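Long-range contacts in type I modular polyketide synthase (Streptomyces albus subsp. albus, PDB 6IYT), which probably transfers an ethylmalonyl extender unit from coenzyme A to an acyl carrier protein during assembly of the polyketide salinomycin: residues A[208-213]-A[374-379]; A[349-354]-A[363-368]. All coordinates share one frame; numbering follows the deposited sequence.

Contact 1 of 2, residues A[208-213]-A[374-379]; sequences AVVGHS and VSFEPV
S213 and V374 bring the two backbones to 6.5 Å between their CA atoms, and farther along V210 and V379 stand 8.3 Å apart by CA, with no hydrogen bond linking 208-213 to 374-379. The contact is made by side-chain packing. The main pair is a CH-pi contact in which V374 CG1 sits over one face of the H212 imidazole, 3.4 Å from the ring centroid and almost exactly on the ring normal. With chi1 at -170°, V374 turns CG1 away from its own nitrogen and onto the ring, while its sister CG2 meets the ring nearer its rim. F376 flanks the same imidazole from another direction, the two ring centroids 5.8 Å apart and the planes inclined at 50°, an oblique pairing. Segment 208-213 leaves the parallel sheet at the end of strand 208-211 and runs into a G211-H212-S213 turn that fits the nucleophile elbow of acyltransferases. S213 has positive phi, as expected for such an elbow, and its OG is hydrogen-bonded to H320, consistent with the Ser-His pair that this family uses in acyl transfer. Toward the strand, V210 CG1 approaches V379 CG1 tip to tip at 3.9 Å, and V210 CG1 also lies 4.3 Å from F376 CE1. Y348 of strand 347-348 touches both valines, and V124 of strand 120-125 packs on F376.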
loop_
_atom_site.group_PDB
_atom_site.type_symbol
_atom_site.label_atom_id
_atom_site.label_comp_id
_atom_site.label_asym_id
_atom_site.label_seq_id
_atom_site.Cartn_x
_atom_site.Cartn_y
_atom_site.Cartn_z
ATOM N N ALA A 208 10.828 -7.923 -4.785
ATOM C CA ALA A 208 11.338 -7.685 -3.444
ATOM C C ALA A 208 10.215 -7.060 -2.629
ATOM O O ALA A 208 9.267 -6.516 -3.205
ATOM C CB ALA A 208 12.514 -6.759 -3.478
ATOM N N VAL A 209 10.397 -6.992 -1.317
ATOM C CA VAL A 209 9.434 -6.308 -0.448
ATOM C C VAL A 209 10.155 -5.378 0.512
ATOM O O VAL A 209 11.335 -5.562 0.768
ATOM C CB VAL A 209 8.595 -7.283 0.377
ATOM C CG1 VAL A 209 7.764 -8.194 -0.516
ATOM C CG2 VAL A 209 9.489 -8.093 1.317
ATOM N N VAL A 210 9.474 -4.287 0.891
ATOM C CA VAL A 210 9.989 -3.341 1.900
ATOM C C VAL A 210 8.849 -2.916 2.782
ATOM O O VAL A 210 7.741 -2.629 2.302
ATOM C CB VAL A 210 10.609 -2.091 1.280
ATOM C CG1 VAL A 210 11.278 -1.247 2.345
ATOM C CG2 VAL A 210 11.603 -2.458 0.219
ATOM N N GLY A 211 9.089 -2.926 4.072
ATOM C CA GLY A 211 8.085 -2.519 5.039
ATOM C C GLY A 211 8.557 -1.338 5.885
ATOM O O GLY A 211 9.775 -1.100 6.053
ATOM N N HIS A 212 7.610 -0.690 6.528
ATOM C CA HIS A 212 7.891 0.463 7.387
ATOM C C HIS A 212 7.326 0.157 8.784
ATOM O O HIS A 212 6.133 -0.132 8.916
ATOM C CB HIS A 212 7.218 1.695 6.795
ATOM C CG HIS A 212 7.599 2.963 7.451
ATOM N ND1 HIS A 212 8.263 3.979 6.784
ATOM C CD2 HIS A 212 7.472 3.372 8.729
ATOM C CE1 HIS A 212 8.408 5.012 7.605
ATOM N NE2 HIS A 212 7.910 4.676 8.779
ATOM N N SER A 213 8.207 0.056 9.790
ATOM C CA SER A 213 7.754 -0.247 11.155
ATOM C C SER A 213 6.979 -1.590 11.155
ATOM O O SER A 213 7.447 -2.536 10.598
ATOM C CB SER A 213 6.885 0.903 11.658
ATOM O OG SER A 213 6.675 0.808 13.058
ATOM N N VAL A 374 13.079 4.331 11.543
ATOM C CA VAL A 374 12.848 3.686 10.255
ATOM C C VAL A 374 13.673 4.402 9.183
ATOM O O VAL A 374 13.365 5.537 8.794
ATOM C CB VAL A 374 11.347 3.720 9.892
ATOM C CG1 VAL A 374 11.066 2.830 8.677
ATOM C CG2 VAL A 374 10.498 3.267 11.070
ATOM N N SER A 375 14.581 3.667 8.570
ATOM C CA SER A 375 15.414 4.216 7.527
ATOM C C SER A 375 14.806 3.963 6.166
ATOM O O SER A 375 15.320 3.180 5.400
ATOM C CB SER A 375 16.809 3.604 7.590
ATOM O OG SER A 375 17.416 3.921 8.801
ATOM N N PHE A 376 13.694 4.607 5.860
ATOM C CA PHE A 376 12.976 4.241 4.634
ATOM C C PHE A 376 13.601 4.951 3.391
ATOM O O PHE A 376 13.906 4.294 2.392
ATOM C CB PHE A 376 11.475 4.566 4.782
ATOM C CG PHE A 376 10.655 4.248 3.562
ATOM C CD1 PHE A 376 10.325 2.931 3.257
ATOM C CD2 PHE A 376 10.255 5.241 2.710
ATOM C CE1 PHE A 376 9.541 2.642 2.142
ATOM C CE2 PHE A 376 9.479 4.964 1.592
ATOM C CZ PHE A 376 9.125 3.656 1.314
ATOM N N GLU A 377 13.887 6.255 3.521
ATOM C CA GLU A 377 14.506 7.031 2.440
ATOM C C GLU A 377 15.816 6.419 1.877
ATOM O O GLU A 377 15.920 6.225 0.684
ATOM C CB GLU A 377 14.732 8.488 2.875
ATOM C CG GLU A 377 15.515 9.307 1.866
ATOM C CD GLU A 377 15.893 10.682 2.413
ATOM O OE1 GLU A 377 15.692 10.915 3.616
ATOM O OE2 GLU A 377 16.373 11.528 1.638
ATOM N N PRO A 378 16.745 5.969 2.754
ATOM C CA PRO A 378 17.966 5.341 2.222
ATOM C C PRO A 378 17.696 3.996 1.514
ATOM O O PRO A 378 18.388 3.629 0.564
ATOM C CB PRO A 378 18.837 5.131 3.457
ATOM C CG PRO A 378 18.213 5.908 4.561
ATOM C CD PRO A 378 16.816 6.230 4.205
ATOM N N VAL A 379 16.683 3.288 1.954
ATOM C CA VAL A 379 16.331 2.044 1.319
ATOM C C VAL A 379 15.667 2.294 -0.052
ATOM O O VAL A 379 15.968 1.604 -1.018
ATOM C CB VAL A 379 15.426 1.199 2.235
ATOM C CG1 VAL A 379 14.868 0.008 1.476
ATOM C CG2 VAL A 379 16.220 0.744 3.458
#

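Contact 2 of 2, residues A[349-354]-A[363-368]; sequences STVNGE and ASYWFE
S349 and Y365 make the one hydrogen bond across this contact: S349 OG donates to Y365 OH at 2.6 Å, meeting the phenol at its edge, in the plane of the ring. S349 OG also accepts from V351 N at 3.0 Å, an ST turn, and from N352 N at 3.2 Å, an ST motif, the second bond being nearly straight (162° at the hydrogen). With OG swung opposite the serine nitrogen (chi1 176°), one hydroxyl can thus close the loop upon itself and still reach the helix. Y365 OH is in turn bonded to E216, a carboxylate that would tend to polarise the pair. N352 OD1 accepts from E354 N at 3.0 Å, an Asx turn.

Apolar packing is supplied by V351, whose two methyls split their roles. V351 CG2 leans obliquely on the phenol end of the ring, 3.8 Å from Y365 CZ, whereas V351 CG1 meets E368 CB at 3.7 Å. N352 ND2 lies at the edge of the same ring, 4.0 Å from Y365 CE1, with amide and ring steeply inclined to each other. The bent E368 chain ends in a salt bridge with R372. The loop 349-354, between strands 347-348 and 355-356, is thus fastened to helix 363-371, with E216 of helix 215-223 touching S349 and V351 and L356 of strand 355-356 touching S349 and Y365.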
loop_
_atom_site.group_PDB
_atom_site.type_symbol
_atom_site.label_atom_id
_atom_site.label_comp_id
_atom_site.label_asym_id
_atom_site.label_seq_id
_atom_site.Cartn_x
_atom_site.Cartn_y
_atom_site.Cartn_z
ATOM N N SER A 349 15.478 -4.362 4.441
ATOM C CA SER A 349 15.173 -3.930 5.802
ATOM C C SER A 349 15.306 -2.432 5.930
ATOM O O SER A 349 16.337 -1.863 5.538
ATOM C CB SER A 349 16.128 -4.601 6.803
ATOM O OG SER A 349 15.887 -4.108 8.093
ATOM N N THR A 350 14.298 -1.810 6.550
ATOM C CA THR A 350 14.372 -0.383 6.958
ATOM C C THR A 350 14.820 -0.227 8.411
ATOM O O THR A 350 14.858 0.894 8.959
ATOM C CB THR A 350 13.033 0.275 6.778
ATOM O OG1 THR A 350 12.039 -0.448 7.534
ATOM C CG2 THR A 350 12.665 0.271 5.319
ATOM N N VAL A 351 15.261 -1.336 9.000
ATOM C CA VAL A 351 15.830 -1.341 10.321
ATOM C C VAL A 351 17.349 -1.255 10.249
ATOM O O VAL A 351 17.947 -0.432 10.913
ATOM C CB VAL A 351 15.432 -2.631 11.062
ATOM C CG1 VAL A 351 16.005 -2.664 12.449
ATOM C CG2 VAL A 351 13.931 -2.767 11.084
ATOM N N ASN A 352 17.973 -2.085 9.411
ATOM C CA ASN A 352 19.449 -2.124 9.353
ATOM C C ASN A 352 20.018 -1.864 7.963
ATOM O O ASN A 352 21.220 -1.886 7.776
ATOM C CB ASN A 352 19.983 -3.431 9.918
ATOM C CG ASN A 352 19.481 -4.648 9.172
ATOM O OD1 ASN A 352 19.155 -4.584 7.999
ATOM N ND2 ASN A 352 19.348 -5.752 9.891
ATOM N N GLY A 353 19.139 -1.666 6.983
ATOM C CA GLY A 353 19.562 -1.232 5.663
ATOM C C GLY A 353 20.215 -2.359 4.863
ATOM O O GLY A 353 20.733 -2.130 3.746
ATOM N N GLU A 354 19.986 -3.581 5.304
ATOM C CA GLU A 354 20.510 -4.761 4.608
ATOM C C GLU A 354 19.479 -5.330 3.667
ATOM O O GLU A 354 18.263 -5.164 3.872
ATOM C CB GLU A 354 20.900 -5.829 5.605
ATOM C CG GLU A 354 21.862 -5.352 6.673
ATOM C CD GLU A 354 23.298 -5.636 6.341
ATOM O OE1 GLU A 354 24.077 -5.881 7.288
ATOM O OE2 GLU A 354 23.677 -5.523 5.150
ATOM N N ALA A 363 13.299 -12.857 17.083
ATOM C CA ALA A 363 12.778 -11.932 18.127
ATOM C C ALA A 363 13.626 -10.673 18.261
ATOM O O ALA A 363 13.080 -9.573 18.461
ATOM C CB ALA A 363 12.655 -12.635 19.457
ATOM N N SER A 364 14.954 -10.828 18.203
ATOM C CA SER A 364 15.872 -9.679 18.301
ATOM C C SER A 364 15.642 -8.692 17.179
ATOM O O SER A 364 15.675 -7.453 17.378
ATOM C CB SER A 364 17.337 -10.140 18.292
ATOM O OG SER A 364 17.694 -10.623 19.582
ATOM N N TYR A 365 15.383 -9.210 16.000
ATOM C CA TYR A 365 15.014 -8.331 14.863
ATOM C C TYR A 365 13.739 -7.550 15.124
ATOM O O TYR A 365 13.688 -6.372 14.860
ATOM C CB TYR A 365 14.868 -9.118 13.590
ATOM C CG TYR A 365 14.655 -8.240 12.403
ATOM C CD1 TYR A 365 15.736 -7.645 11.752
ATOM C CD2 TYR A 365 13.376 -7.892 12.002
ATOM C CE1 TYR A 365 15.540 -6.749 10.712
ATOM C CE2 TYR A 365 13.168 -6.952 11.004
ATOM C CZ TYR A 365 14.243 -6.487 10.282
ATOM O OH TYR A 365 14.041 -5.537 9.332
ATOM N N TRP A 366 12.711 -8.204 15.648
ATOM C CA TRP A 366 11.455 -7.541 15.870
ATOM C C TRP A 366 11.513 -6.533 17.022
ATOM O O TRP A 366 10.880 -5.483 16.938
ATOM C CB TRP A 366 10.331 -8.523 16.057
ATOM C CG TRP A 366 10.057 -9.313 14.823
ATOM C CD1 TRP A 366 10.310 -10.644 14.633
ATOM C CD2 TRP A 366 9.672 -8.791 13.547
ATOM N NE1 TRP A 366 10.116 -10.983 13.328
ATOM C CE2 TRP A 366 9.774 -9.855 12.620
ATOM C CE3 TRP A 366 9.390 -7.510 13.075
ATOM C CZ2 TRP A 366 9.502 -9.695 11.278
ATOM C CZ3 TRP A 366 9.083 -7.348 11.719
ATOM C CH2 TRP A 366 9.118 -8.436 10.846
ATOM N N PHE A 367 12.463 -6.719 17.950
ATOM C CA PHE A 367 12.772 -5.657 18.875
ATOM C C PHE A 367 13.419 -4.458 18.169
ATOM O O PHE A 367 12.986 -3.341 18.336
ATOM C CB PHE A 367 13.671 -6.109 20.000
ATOM C CG PHE A 367 14.095 -4.979 20.897
ATOM C CD1 PHE A 367 13.179 -4.397 21.751
ATOM C CD2 PHE A 367 15.319 -4.376 20.728
ATOM C CE1 PHE A 367 13.518 -3.265 22.492
ATOM C CE2 PHE A 367 15.700 -3.274 21.513
ATOM C CZ PHE A 367 14.783 -2.714 22.383
ATOM N N GLU A 368 14.453 -4.704 17.370
ATOM C CA GLU A 368 15.117 -3.616 16.648
ATOM C C GLU A 368 14.129 -2.896 15.731
ATOM O O GLU A 368 14.156 -1.669 15.610
ATOM C CB GLU A 368 16.282 -4.160 15.834
ATOM C CG GLU A 368 17.441 -4.702 16.667
ATOM C CD GLU A 368 18.110 -3.638 17.504
ATOM O OE1 GLU A 368 18.503 -2.585 16.926
ATOM O OE2 GLU A 368 18.308 -3.885 18.735
#

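The centres of the two contacts lie 10 Å apart on the same side of the chain's centre. Along the chain, 208-213 comes first, then both segments of contact 2, then 374-379, with helix 363-371 leading into strand 374-375. T350 joins them directly: its OG1 is 2.8 Å from G211 O and its backbone O is 2.8 Å from S375 N, both probable hydrogen bonds. These two bonds tie loop 349-354 to the end of strand 208-211, in the parallel sheet, and to strand 374-375, at the edge of the mixed sheet, beside the probable nucleophile elbow.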